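Local coordinates for insecticidal crystal protein Cry7Cal (Bacillus thuringiensis, PDB 5ZI1) that acts as an insecticidal toxin active against the locust Locusta migratoria manilensis, probably after binding a receptor in the host, at residues Thr261-Thr266 and Ser400-Ser405; Tyr272-Ser277 and Lys440-Gly445; Arg302-Glu307 and Ile314-Ser319; Pro308-Ala313 and Ala362-Ala367. All coordinates share one frame; numbering follows the deposited sequence.

Interaction 1. Residues Thr261-Thr266 and Ser400-Ser405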
loop_
_atom_site.group_PDB
_atom_site.type_symbol
_atom_site.label_atom_id
_atom_site.label_comp_id
_atom_site.label_asym_id
_atom_site.label_seq_id
_atom_site.Cartn_x
_atom_site.Cartn_y
_atom_site.Cartn_z
ATOM N N THR A 261 26.442 0.260 8.400
ATOM C CA THR A 261 26.458 -1.123 8.847
ATOM C C THR A 261 27.482 -1.893 8.023
ATOM O O THR A 261 27.917 -1.445 6.955
ATOM C CB THR A 261 25.090 -1.836 8.703
ATOM O OG1 THR A 261 24.756 -1.947 7.312
ATOM C CG2 THR A 261 23.997 -1.101 9.445
ATOM N N GLY A 262 27.852 -3.070 8.527
ATOM C CA GLY A 262 28.633 -4.015 7.762
ATOM C C GLY A 262 30.145 -3.883 7.858
ATOM O O GLY A 262 30.849 -4.759 7.346
ATOM N N ILE A 263 30.671 -2.827 8.476
ATOM C CA ILE A 263 32.125 -2.667 8.583
ATOM C C ILE A 263 32.669 -3.407 9.803
ATOM O O ILE A 263 33.658 -4.139 9.711
ATOM C CB ILE A 263 32.504 -1.167 8.619
ATOM C CG1 ILE A 263 31.819 -0.389 7.493
ATOM C CG2 ILE A 263 34.007 -0.994 8.503
ATOM C CD1 ILE A 263 32.093 -0.936 6.127
ATOM N N ASN A 264 32.008 -3.222 10.948
ATOM C CA ASN A 264 32.282 -3.913 12.209
ATOM C C ASN A 264 33.772 -3.840 12.569
ATOM O O ASN A 264 34.514 -4.824 12.578
ATOM C CB ASN A 264 31.741 -5.344 12.149
ATOM C CG ASN A 264 30.248 -5.374 11.791
ATOM O OD1 ASN A 264 29.882 -5.664 10.649
ATOM N ND2 ASN A 264 29.386 -5.023 12.758
ATOM N N GLU A 265 34.173 -2.598 12.845
ATOM C CA GLU A 265 35.427 -2.249 13.490
ATOM C C GLU A 265 35.097 -1.237 14.573
ATOM O O GLU A 265 34.121 -0.492 14.459
ATOM C CB GLU A 265 36.453 -1.674 12.482
ATOM C CG GLU A 265 36.915 -2.708 11.470
ATOM C CD GLU A 265 37.692 -2.119 10.318
ATOM O OE1 GLU A 265 38.058 -0.926 10.384
ATOM O OE2 GLU A 265 37.932 -2.856 9.334
ATOM N N THR A 266 35.898 -1.221 15.640
ATOM C CA THR A 266 35.535 -0.398 16.791
ATOM C C THR A 266 35.363 1.066 16.408
ATOM O O THR A 266 34.586 1.783 17.046
ATOM C CB THR A 266 36.575 -0.528 17.905
ATOM O OG1 THR A 266 37.667 0.356 17.642
ATOM C CG2 THR A 266 37.087 -1.949 17.996
ATOM N N SER A 400 36.828 4.471 1.347
ATOM C CA SER A 400 35.567 4.018 0.776
ATOM C C SER A 400 35.133 2.680 1.343
ATOM O O SER A 400 33.928 2.433 1.486
ATOM C CB SER A 400 35.698 3.924 -0.736
ATOM O OG SER A 400 35.937 5.212 -1.258
ATOM N N SER A 401 36.090 1.808 1.663
ATOM C CA SER A 401 35.769 0.501 2.217
ATOM C C SER A 401 35.279 0.588 3.654
ATOM O O SER A 401 34.858 -0.430 4.210
ATOM C CB SER A 401 36.982 -0.424 2.142
ATOM O OG SER A 401 37.961 -0.058 3.099
ATOM N N LYS A 402 35.330 1.765 4.269
ATOM C CA LYS A 402 34.771 1.983 5.594
ATOM C C LYS A 402 33.424 2.693 5.540
ATOM O O LYS A 402 32.904 3.101 6.584
ATOM C CB LYS A 402 35.749 2.780 6.459
ATOM C CG LYS A 402 37.165 2.192 6.523
ATOM C CD LYS A 402 37.183 0.737 7.007
ATOM C CE LYS A 402 38.613 0.304 7.357
ATOM N NZ LYS A 402 38.918 -1.082 6.881
ATOM N N CYS A 403 32.875 2.880 4.347
ATOM C CA CYS A 403 31.596 3.539 4.142
ATOM C C CYS A 403 30.626 2.535 3.550
ATOM O O CYS A 403 31.018 1.459 3.085
ATOM C CB CYS A 403 31.742 4.765 3.224
ATOM S SG CYS A 403 32.943 5.963 3.854
ATOM N N LYS A 404 29.342 2.887 3.567
ATOM C CA LYS A 404 28.325 2.035 2.975
ATOM C C LYS A 404 27.551 2.850 1.960
ATOM O O LYS A 404 26.976 3.893 2.299
ATOM C CB LYS A 404 27.390 1.451 4.033
ATOM C CG LYS A 404 26.260 0.656 3.415
ATOM C CD LYS A 404 25.364 0.070 4.459
ATOM C CE LYS A 404 24.336 -0.858 3.822
ATOM N NZ LYS A 404 23.213 -0.097 3.197
ATOM N N SER A 405 27.565 2.393 0.717
ATOM C CA SER A 405 26.742 2.985 -0.318
ATOM C C SER A 405 25.471 2.157 -0.474
ATOM O O SER A 405 25.481 0.936 -0.288
ATOM C CB SER A 405 27.502 3.062 -1.638
ATOM O OG SER A 405 27.845 1.762 -2.059
#
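Glu265 and Lys402 form the one salt bridge of this contact, with Lys402 NZ 3.2 Å from Glu265 OE2. The ammonium comes in on the syn lone pair, the side of the other oxygen, and Lys402 NZ is only 3.6 Å from Glu265 OE1. The two side chains cross at about a right angle, and Lys402 CE lies 3.3 Å from Glu265 OE1. Lys402 bends (chi2 -56°), which places its CD 3.9 Å from Ile263 CG2. The other branch of Ile263 reaches over the backbone of the short 3-10 turn, its CD1 3.4 Å from Ser401 O. At the far end Thr261 OG1 rests against the methylenes of Lys404, 3.5 Å from CD. Lys404 NZ bonds to Thr406 OG1, so this second lysine meets Thr261 through its aliphatic part. Further out, Asp270 accepts the backbone N-H of Gly262, while Lys404 is joined by backbone hydrogen bonding to Ala361 of strand 352-365. The loop before helix 279-286 thus lies on the 3-10 turn leading into edge strand 404-407 of a domain II sheet. No backbone-to-backbone hydrogen bond joins the segments; every contact across them involves a side chain, and water would probably weaken the partly exposed ion pair.

Interaction 2. Residues Tyr272-Ser277 and Lys440-Gly445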
loop_
_atom_site.group_PDB
_atom_site.type_symbol
_atom_site.label_atom_id
_atom_site.label_comp_id
_atom_site.label_asym_id
_atom_site.label_seq_id
_atom_site.Cartn_x
_atom_site.Cartn_y
_atom_site.Cartn_z
ATOM N N TYR A 272 23.366 0.786 14.948
ATOM C CA TYR A 272 22.279 0.340 15.837
ATOM C C TYR A 272 22.513 0.739 17.293
ATOM O O TYR A 272 21.617 1.293 17.945
ATOM C CB TYR A 272 22.075 -1.174 15.753
ATOM C CG TYR A 272 21.918 -1.727 14.361
ATOM C CD1 TYR A 272 20.914 -1.273 13.520
ATOM C CD2 TYR A 272 22.771 -2.727 13.893
ATOM C CE1 TYR A 272 20.772 -1.794 12.243
ATOM C CE2 TYR A 272 22.640 -3.251 12.619
ATOM C CZ TYR A 272 21.636 -2.779 11.803
ATOM O OH TYR A 272 21.503 -3.292 10.537
ATOM N N GLY A 273 23.720 0.483 17.818
ATOM C CA GLY A 273 24.023 0.820 19.200
ATOM C C GLY A 273 23.827 2.282 19.543
ATOM O O GLY A 273 23.645 2.613 20.717
ATOM N N ALA A 274 23.841 3.170 18.542
ATOM C CA ALA A 274 23.636 4.595 18.783
ATOM C C ALA A 274 22.166 4.999 18.850
ATOM O O ALA A 274 21.862 6.076 19.379
ATOM C CB ALA A 274 24.338 5.417 17.698
ATOM N N ALA A 275 21.252 4.171 18.349
ATOM C CA ALA A 275 19.832 4.490 18.439
ATOM C C ALA A 275 19.338 4.429 19.884
ATOM O O ALA A 275 19.983 3.858 20.768
ATOM C CB ALA A 275 19.004 3.534 17.583
ATOM N N SER A 276 18.172 5.045 20.110
ATOM C CA SER A 276 17.496 4.991 21.402
ATOM C C SER A 276 17.364 3.557 21.896
ATOM O O SER A 276 17.312 2.608 21.112
ATOM C CB SER A 276 16.089 5.595 21.306
ATOM O OG SER A 276 15.423 5.472 22.545
ATOM N N SER A 277 17.311 3.404 23.213
ATOM C CA SER A 277 17.065 2.099 23.805
ATOM C C SER A 277 15.577 1.810 23.950
ATOM O O SER A 277 15.209 0.694 24.319
ATOM C CB SER A 277 17.767 1.986 25.167
ATOM O OG SER A 277 17.280 2.956 26.082
ATOM N N LYS A 440 18.213 9.224 18.213
ATOM C CA LYS A 440 19.534 8.804 18.650
ATOM C C LYS A 440 19.644 8.902 20.167
ATOM O O LYS A 440 19.098 9.821 20.790
ATOM C CB LYS A 440 20.619 9.643 17.962
ATOM C CG LYS A 440 21.588 8.830 17.096
ATOM C CD LYS A 440 22.262 9.636 15.971
ATOM C CE LYS A 440 22.819 10.947 16.469
ATOM N NZ LYS A 440 21.775 12.022 16.408
ATOM N N GLU A 441 20.331 7.928 20.759
ATOM C CA GLU A 441 20.603 7.925 22.190
ATOM C C GLU A 441 21.894 8.650 22.529
ATOM O O GLU A 441 22.016 9.192 23.633
ATOM C CB GLU A 441 20.689 6.486 22.711
ATOM C CG GLU A 441 20.884 6.348 24.219
ATOM C CD GLU A 441 20.732 4.890 24.693
ATOM O OE1 GLU A 441 20.284 4.656 25.844
ATOM O OE2 GLU A 441 21.058 3.960 23.912
ATOM N N THR A 442 22.849 8.685 21.602
ATOM C CA THR A 442 24.129 9.324 21.875
ATOM C C THR A 442 24.728 9.913 20.596
ATOM O O THR A 442 24.401 9.502 19.479
ATOM C CB THR A 442 25.107 8.324 22.502
ATOM O OG1 THR A 442 26.148 9.032 23.180
ATOM C CG2 THR A 442 25.720 7.443 21.435
ATOM N N GLY A 443 25.627 10.879 20.775
ATOM C CA GLY A 443 26.398 11.371 19.654
ATOM C C GLY A 443 25.772 12.480 18.834
ATOM O O GLY A 443 25.004 13.300 19.345
ATOM N N SER A 444 26.105 12.497 17.543
ATOM C CA SER A 444 25.889 13.635 16.660
ATOM C C SER A 444 25.746 13.112 15.246
ATOM O O SER A 444 26.296 12.057 14.909
ATOM C CB SER A 444 27.063 14.632 16.711
ATOM O OG SER A 444 26.651 15.926 17.121
ATOM N N GLY A 445 25.035 13.875 14.413
ATOM C CA GLY A 445 24.801 13.513 13.025
ATOM C C GLY A 445 23.445 12.867 12.807
ATOM O O GLY A 445 23.000 12.087 13.645
#
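Ala275 and Lys440 form a single backbone bridge, their CA atoms 4.3 Å apart, and beside it Glu441 N donates to Ala274 O over 2.8 Å; the bond is fairly straight (159° at the hydrogen) and lies in the carbonyl plane. The same oxygen is lined by Lys440 CG, 3.6 Å from Ala274 O. Glu441 has the largest share of any one residue: its CG is anti to the backbone N (chi1 -176°), and the extended chain carries the carboxylate to Ser277. There Ser277 OG makes a weak hydrogen bond of 3.5 Å to Glu441 OE1. The other carboxylate oxygen, Glu441 OE2, lies 3.3 Å from Ala275 O; both are acceptors, so this approach is likely to be unfavourable rather than binding. Beyond CG the Lys440 chain bends at chi3 and chi4, and Lys440 NZ makes a weak 3.0 Å bond to Gly445 O. Trp369 of strand 369-382 touches both Ala274 and Thr442, and Ser276, whose OG bonds to Glu278 N, packs on helix 279-286. One bridge without a continuing ladder marks two loops meeting locally: the connection into helix 279-286 and the turn between strands 430-437 and 448-454, a pairing consistent with the apical loops of domain II in three-domain Cry toxins.

Interaction 3. Residues Arg302-Glu307 and Ile314-Ser319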
loop_
_atom_site.group_PDB
_atom_site.type_symbol
_atom_site.label_atom_id
_atom_site.label_comp_id
_atom_site.label_asym_id
_atom_site.label_seq_id
_atom_site.Cartn_x
_atom_site.Cartn_y
_atom_site.Cartn_z
ATOM N N ARG A 302 20.999 20.603 6.286
ATOM C CA ARG A 302 22.066 21.405 6.871
ATOM C C ARG A 302 23.109 20.472 7.458
ATOM O O ARG A 302 22.764 19.510 8.162
ATOM C CB ARG A 302 21.564 22.339 7.969
ATOM C CG ARG A 302 20.579 23.367 7.512
ATOM C CD ARG A 302 21.106 24.196 6.387
ATOM N NE ARG A 302 20.713 25.586 6.580
ATOM C CZ ARG A 302 19.807 26.222 5.842
ATOM N NH1 ARG A 302 19.208 25.600 4.832
ATOM N NH2 ARG A 302 19.510 27.489 6.111
ATOM N N ALA A 303 24.385 20.776 7.201
ATOM C CA ALA A 303 25.451 19.886 7.614
ATOM C C ALA A 303 26.666 20.702 8.029
ATOM O O ALA A 303 26.818 21.872 7.660
ATOM C CB ALA A 303 25.806 18.902 6.500
ATOM N N ARG A 304 27.528 20.069 8.825
ATOM C CA ARG A 304 28.763 20.693 9.269
ATOM C C ARG A 304 29.862 19.651 9.203
ATOM O O ARG A 304 29.596 18.450 9.153
ATOM C CB ARG A 304 28.648 21.272 10.687
ATOM C CG ARG A 304 28.620 20.226 11.783
ATOM C CD ARG A 304 28.430 20.878 13.141
ATOM N NE ARG A 304 28.127 19.881 14.159
ATOM C CZ ARG A 304 28.994 19.421 15.053
ATOM N NH1 ARG A 304 28.612 18.496 15.924
ATOM N NH2 ARG A 304 30.236 19.884 15.081
ATOM N N VAL A 305 31.103 20.136 9.188
ATOM C CA VAL A 305 32.309 19.324 9.051
ATOM C C VAL A 305 32.916 19.111 10.424
ATOM O O VAL A 305 33.030 20.049 11.220
ATOM C CB VAL A 305 33.323 20.009 8.109
ATOM C CG1 VAL A 305 34.553 19.141 7.916
ATOM C CG2 VAL A 305 32.678 20.335 6.769
ATOM N N VAL A 306 33.313 17.879 10.706
ATOM C CA VAL A 306 34.012 17.554 11.939
ATOM C C VAL A 306 35.290 16.824 11.565
ATOM O O VAL A 306 35.383 16.196 10.508
ATOM C CB VAL A 306 33.161 16.695 12.899
ATOM C CG1 VAL A 306 31.935 17.476 13.357
ATOM C CG2 VAL A 306 32.766 15.399 12.223
ATOM N N GLU A 307 36.276 16.898 12.462
ATOM C CA GLU A 307 37.602 16.324 12.223
ATOM C C GLU A 307 38.113 15.619 13.481
ATOM O O GLU A 307 39.062 16.070 14.128
ATOM C CB GLU A 307 38.573 17.416 11.758
ATOM C CG GLU A 307 39.888 16.910 11.213
ATOM C CD GLU A 307 40.562 17.901 10.263
ATOM O OE1 GLU A 307 41.290 17.460 9.353
ATOM O OE2 GLU A 307 40.369 19.131 10.419
ATOM N N ILE A 314 28.530 15.895 8.591
ATOM C CA ILE A 314 27.394 15.243 9.229
ATOM C C ILE A 314 26.238 16.230 9.185
ATOM O O ILE A 314 26.440 17.445 9.273
ATOM C CB ILE A 314 27.667 14.836 10.697
ATOM C CG1 ILE A 314 27.911 16.088 11.549
ATOM C CG2 ILE A 314 28.828 13.840 10.817
ATOM C CD1 ILE A 314 28.019 15.822 13.042
ATOM N N TRP A 315 25.012 15.707 9.070
ATOM C CA TRP A 315 23.861 16.603 9.059
ATOM C C TRP A 315 23.670 17.190 10.444
ATOM O O TRP A 315 23.786 16.488 11.445
ATOM C CB TRP A 315 22.561 15.889 8.656
ATOM C CG TRP A 315 22.544 15.229 7.323
ATOM C CD1 TRP A 315 23.613 14.952 6.531
ATOM C CD2 TRP A 315 21.393 14.746 6.629
ATOM N NE1 TRP A 315 23.202 14.323 5.384
ATOM C CE2 TRP A 315 21.840 14.194 5.416
ATOM C CE3 TRP A 315 20.026 14.742 6.909
ATOM C CZ2 TRP A 315 20.974 13.628 4.491
ATOM C CZ3 TRP A 315 19.165 14.184 5.986
ATOM C CH2 TRP A 315 19.640 13.635 4.793
ATOM N N THR A 316 23.378 18.489 10.501
ATOM C CA THR A 316 22.928 19.093 11.749
ATOM C C THR A 316 21.404 19.106 11.855
ATOM O O THR A 316 20.855 19.127 12.966
ATOM C CB THR A 316 23.458 20.521 11.848
ATOM O OG1 THR A 316 22.846 21.321 10.828
ATOM C CG2 THR A 316 24.994 20.553 11.634
ATOM N N GLY A 317 20.715 19.127 10.720
ATOM C CA GLY A 317 19.264 19.158 10.704
ATOM C C GLY A 317 18.786 19.008 9.279
ATOM O O GLY A 317 19.577 18.985 8.333
ATOM N N HIS A 318 17.471 18.904 9.133
ATOM C CA HIS A 318 16.885 18.876 7.801
ATOM C C HIS A 318 15.405 19.201 7.913
ATOM O O HIS A 318 14.820 19.196 8.999
ATOM C CB HIS A 318 17.108 17.531 7.105
ATOM C CG HIS A 318 16.207 16.437 7.589
ATOM N ND1 HIS A 318 16.467 15.709 8.731
ATOM C CD2 HIS A 318 15.057 15.937 7.074
ATOM C CE1 HIS A 318 15.514 14.807 8.894
ATOM N NE2 HIS A 318 14.650 14.923 7.901
ATOM N N SER A 319 14.813 19.494 6.764
ATOM C CA SER A 319 13.458 19.998 6.690
ATOM C C SER A 319 12.763 19.334 5.523
ATOM O O SER A 319 13.401 18.920 4.556
ATOM C CB SER A 319 13.417 21.517 6.525
ATOM O OG SER A 319 13.563 22.139 7.788
#
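Thr316 carries its CG2 anti to the carbonyl carbon and Arg304 its CG between the backbone N and the carbonyl carbon (chi1 73°), and the methyl lies 3.6 Å from Arg304 CG. The two side chains cross obliquely, and Thr316 CG2 continues near the edge of the guanidinium plane. Ile314 runs alongside Arg304, pointing the same way, and its CD1 sits over one face of that guanidinium, 4.0 Å from Arg304 NH1. Thr316 OG1 is 3.3 Å from Arg302 CB, but its hydrogen bond goes to Thr337 O in the turn after strand 331-336. Underneath, Arg304 and Ile314 form an antiparallel hydrogen-bonded pair, with Arg304 N to Ile314 O at 2.9 Å and Ile314 N to Arg304 O at 2.8 Å. Further along, Arg302 O is gripped twice, by Thr316 N at 2.6 Å and Gly317 N at 3.3 Å, both arriving from the same face of its plane. Arg302 N returns a bond of 3.0 Å to Gly317 O. Two consecutive residues facing one define a classic beta bulge, here shifting the register of the hairpin 294-306/312-324 within a four-stranded antiparallel sheet of Greek-key order, as in the prism of domain II.

Interaction 4. Residues Pro308-Ala313 and Ala362-Ala367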
loop_
_atom_site.group_PDB
_atom_site.type_symbol
_atom_site.label_atom_id
_atom_site.label_comp_id
_atom_site.label_asym_id
_atom_site.label_seq_id
_atom_site.Cartn_x
_atom_site.Cartn_y
_atom_site.Cartn_z
ATOM N N PRO A 308 37.492 14.488 13.861
ATOM C CA PRO A 308 37.979 13.732 15.030
ATOM C C PRO A 308 39.297 13.043 14.734
ATOM O O PRO A 308 40.105 12.781 15.634
ATOM C CB PRO A 308 36.869 12.693 15.270
ATOM C CG PRO A 308 36.216 12.544 13.952
ATOM C CD PRO A 308 36.249 13.906 13.328
ATOM N N ASN A 309 39.468 12.681 13.461
ATOM C CA ASN A 309 40.684 12.100 12.899
ATOM C C ASN A 309 40.494 12.083 11.389
ATOM O O ASN A 309 41.079 12.905 10.677
ATOM C CB ASN A 309 40.970 10.697 13.430
ATOM C CG ASN A 309 39.702 9.918 13.744
ATOM O OD1 ASN A 309 39.083 9.348 12.846
ATOM N ND2 ASN A 309 39.371 9.806 15.032
ATOM N N ASP A 310 39.633 11.197 10.890
ATOM C CA ASP A 310 39.031 11.462 9.594
ATOM C C ASP A 310 38.337 12.817 9.644
ATOM O O ASP A 310 38.065 13.363 10.723
ATOM C CB ASP A 310 37.984 10.416 9.238
ATOM C CG ASP A 310 38.454 8.999 9.492
ATOM O OD1 ASP A 310 39.543 8.610 9.020
ATOM O OD2 ASP A 310 37.683 8.258 10.148
ATOM N N ARG A 311 38.012 13.346 8.469
ATOM C CA ARG A 311 37.237 14.578 8.375
ATOM C C ARG A 311 36.085 14.339 7.407
ATOM O O ARG A 311 36.266 13.683 6.379
ATOM C CB ARG A 311 38.135 15.779 7.955
ATOM C CG ARG A 311 37.470 16.866 7.093
ATOM C CD ARG A 311 38.403 18.112 6.928
ATOM N NE ARG A 311 38.433 18.913 8.168
ATOM C CZ ARG A 311 37.914 20.134 8.302
ATOM N NH1 ARG A 311 37.325 20.710 7.259
ATOM N NH2 ARG A 311 37.987 20.777 9.470
ATOM N N PHE A 312 34.891 14.821 7.757
ATOM C CA PHE A 312 33.671 14.457 7.036
ATOM C C PHE A 312 32.509 15.286 7.547
ATOM O O PHE A 312 32.472 15.666 8.719
ATOM C CB PHE A 312 33.329 12.977 7.205
ATOM C CG PHE A 312 33.258 12.554 8.630
ATOM C CD1 PHE A 312 32.070 12.682 9.351
ATOM C CD2 PHE A 312 34.390 12.049 9.266
ATOM C CE1 PHE A 312 32.008 12.311 10.677
ATOM C CE2 PHE A 312 34.330 11.658 10.596
ATOM C CZ PHE A 312 33.133 11.795 11.310
ATOM N N ALA A 313 31.551 15.533 6.661
ATOM C CA ALA A 313 30.357 16.263 7.045
ATOM C C ALA A 313 29.350 15.321 7.701
ATOM O O ALA A 313 29.346 14.113 7.446
ATOM C CB ALA A 313 29.742 16.950 5.830
ATOM N N ALA A 362 28.316 6.832 6.538
ATOM C CA ALA A 362 29.580 6.722 7.248
ATOM C C ALA A 362 29.314 6.969 8.726
ATOM O O ALA A 362 28.238 7.447 9.116
ATOM C CB ALA A 362 30.620 7.716 6.705
ATOM N N ALA A 363 30.314 6.639 9.542
ATOM C CA ALA A 363 30.278 6.880 10.980
ATOM C C ALA A 363 31.704 6.907 11.517
ATOM O O ALA A 363 32.617 6.325 10.937
ATOM C CB ALA A 363 29.476 5.806 11.721
ATOM N N ASN A 364 31.873 7.558 12.659
ATOM C CA ASN A 364 33.154 7.553 13.346
ATOM C C ASN A 364 32.897 7.561 14.840
ATOM O O ASN A 364 32.193 8.446 15.337
ATOM C CB ASN A 364 33.995 8.760 12.960
ATOM C CG ASN A 364 35.338 8.736 13.629
ATOM O OD1 ASN A 364 35.510 9.241 14.741
ATOM N ND2 ASN A 364 36.299 8.122 12.966
ATOM N N LYS A 365 33.468 6.591 15.555
ATOM C CA LYS A 365 33.350 6.519 17.008
ATOM C C LYS A 365 34.744 6.632 17.614
ATOM O O LYS A 365 35.557 5.715 17.486
ATOM C CB LYS A 365 32.657 5.235 17.453
ATOM C CG LYS A 365 32.316 5.226 18.929
ATOM C CD LYS A 365 31.563 3.954 19.300
ATOM C CE LYS A 365 30.959 4.031 20.692
ATOM N NZ LYS A 365 31.980 3.925 21.767
ATOM N N SER A 366 35.000 7.751 18.288
ATOM C CA SER A 366 36.282 8.018 18.926
ATOM C C SER A 366 36.056 8.625 20.306
ATOM O O SER A 366 35.727 7.912 21.258
ATOM C CB SER A 366 37.124 8.951 18.051
ATOM O OG SER A 366 37.276 8.409 16.746
ATOM N N ALA A 367 36.248 9.938 20.434
ATOM C CA ALA A 367 35.854 10.588 21.674
ATOM C C ALA A 367 34.346 10.757 21.729
ATOM O O ALA A 367 33.769 10.785 22.820
ATOM C CB ALA A 367 36.542 11.942 21.822
#
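Ser366 OG joins two asparagines: it accepts Asn309 ND2 at 3.0 Å and donates to Asn364 OD1 at 2.8 Å. The first bond is reasonably straight (152° at the hydrogen), and the serine oxygen lies almost in the Asn309 amide plane, so the amide spends an in-plane N-H on it. Asn309 and Asn364 themselves reach tip to tip, their amide planes 51° apart; Asn364 ND2 makes a weak bond of 3.0 Å to Asn309 OD1. That oxygen also takes Asp310 N at 2.7 Å, which ties the Asn309 side chain back to its own turn. Asn364 ND2 is 3.1 Å from Asp310 OD2, the carboxylate standing perpendicular to the amide; Asp310 OD2 is also hydrogen-bonded to Tyr268 OH. CG anti to the backbone N (chi1 -178°) sends the Asn364 amide toward these groups; nearer the backbone, Asn364 CB lies 3.6 Å from Phe312 CZ. Pro308 slides past the amide in the opposite direction, its CG 3.5 Å from Asn364 OD1. The contact thus carries the turn between strands 294-306 and 312-324 against the end of strand 352-365, which belongs to a different sheet; strand 369-382 follows closely, its Tyr370 touching Pro308 and its Ala372 touching Phe312.

From the N terminus, the chain passes 261-266 and 272-277, opening interactions 1 and 2. It then runs through 302-307, 308-313 and 314-319, where interaction 3 closes the tight hairpin. Interaction 4 starts inside that hairpin and closes at 362-367, so it crosses interaction 3. Residues 400-405 next close interaction 1 and 440-445 close interaction 2, and these two long loops cross each other while each encloses both 3 and 4. Thr261 CG2 and Tyr272 OH join interactions 1 and 2; Ser444 touches Arg304 between 2 and 3. Together the contacts tie one end of domain II: its two four-stranded sheets, the segment before helix 279-286 and the loop 440-445.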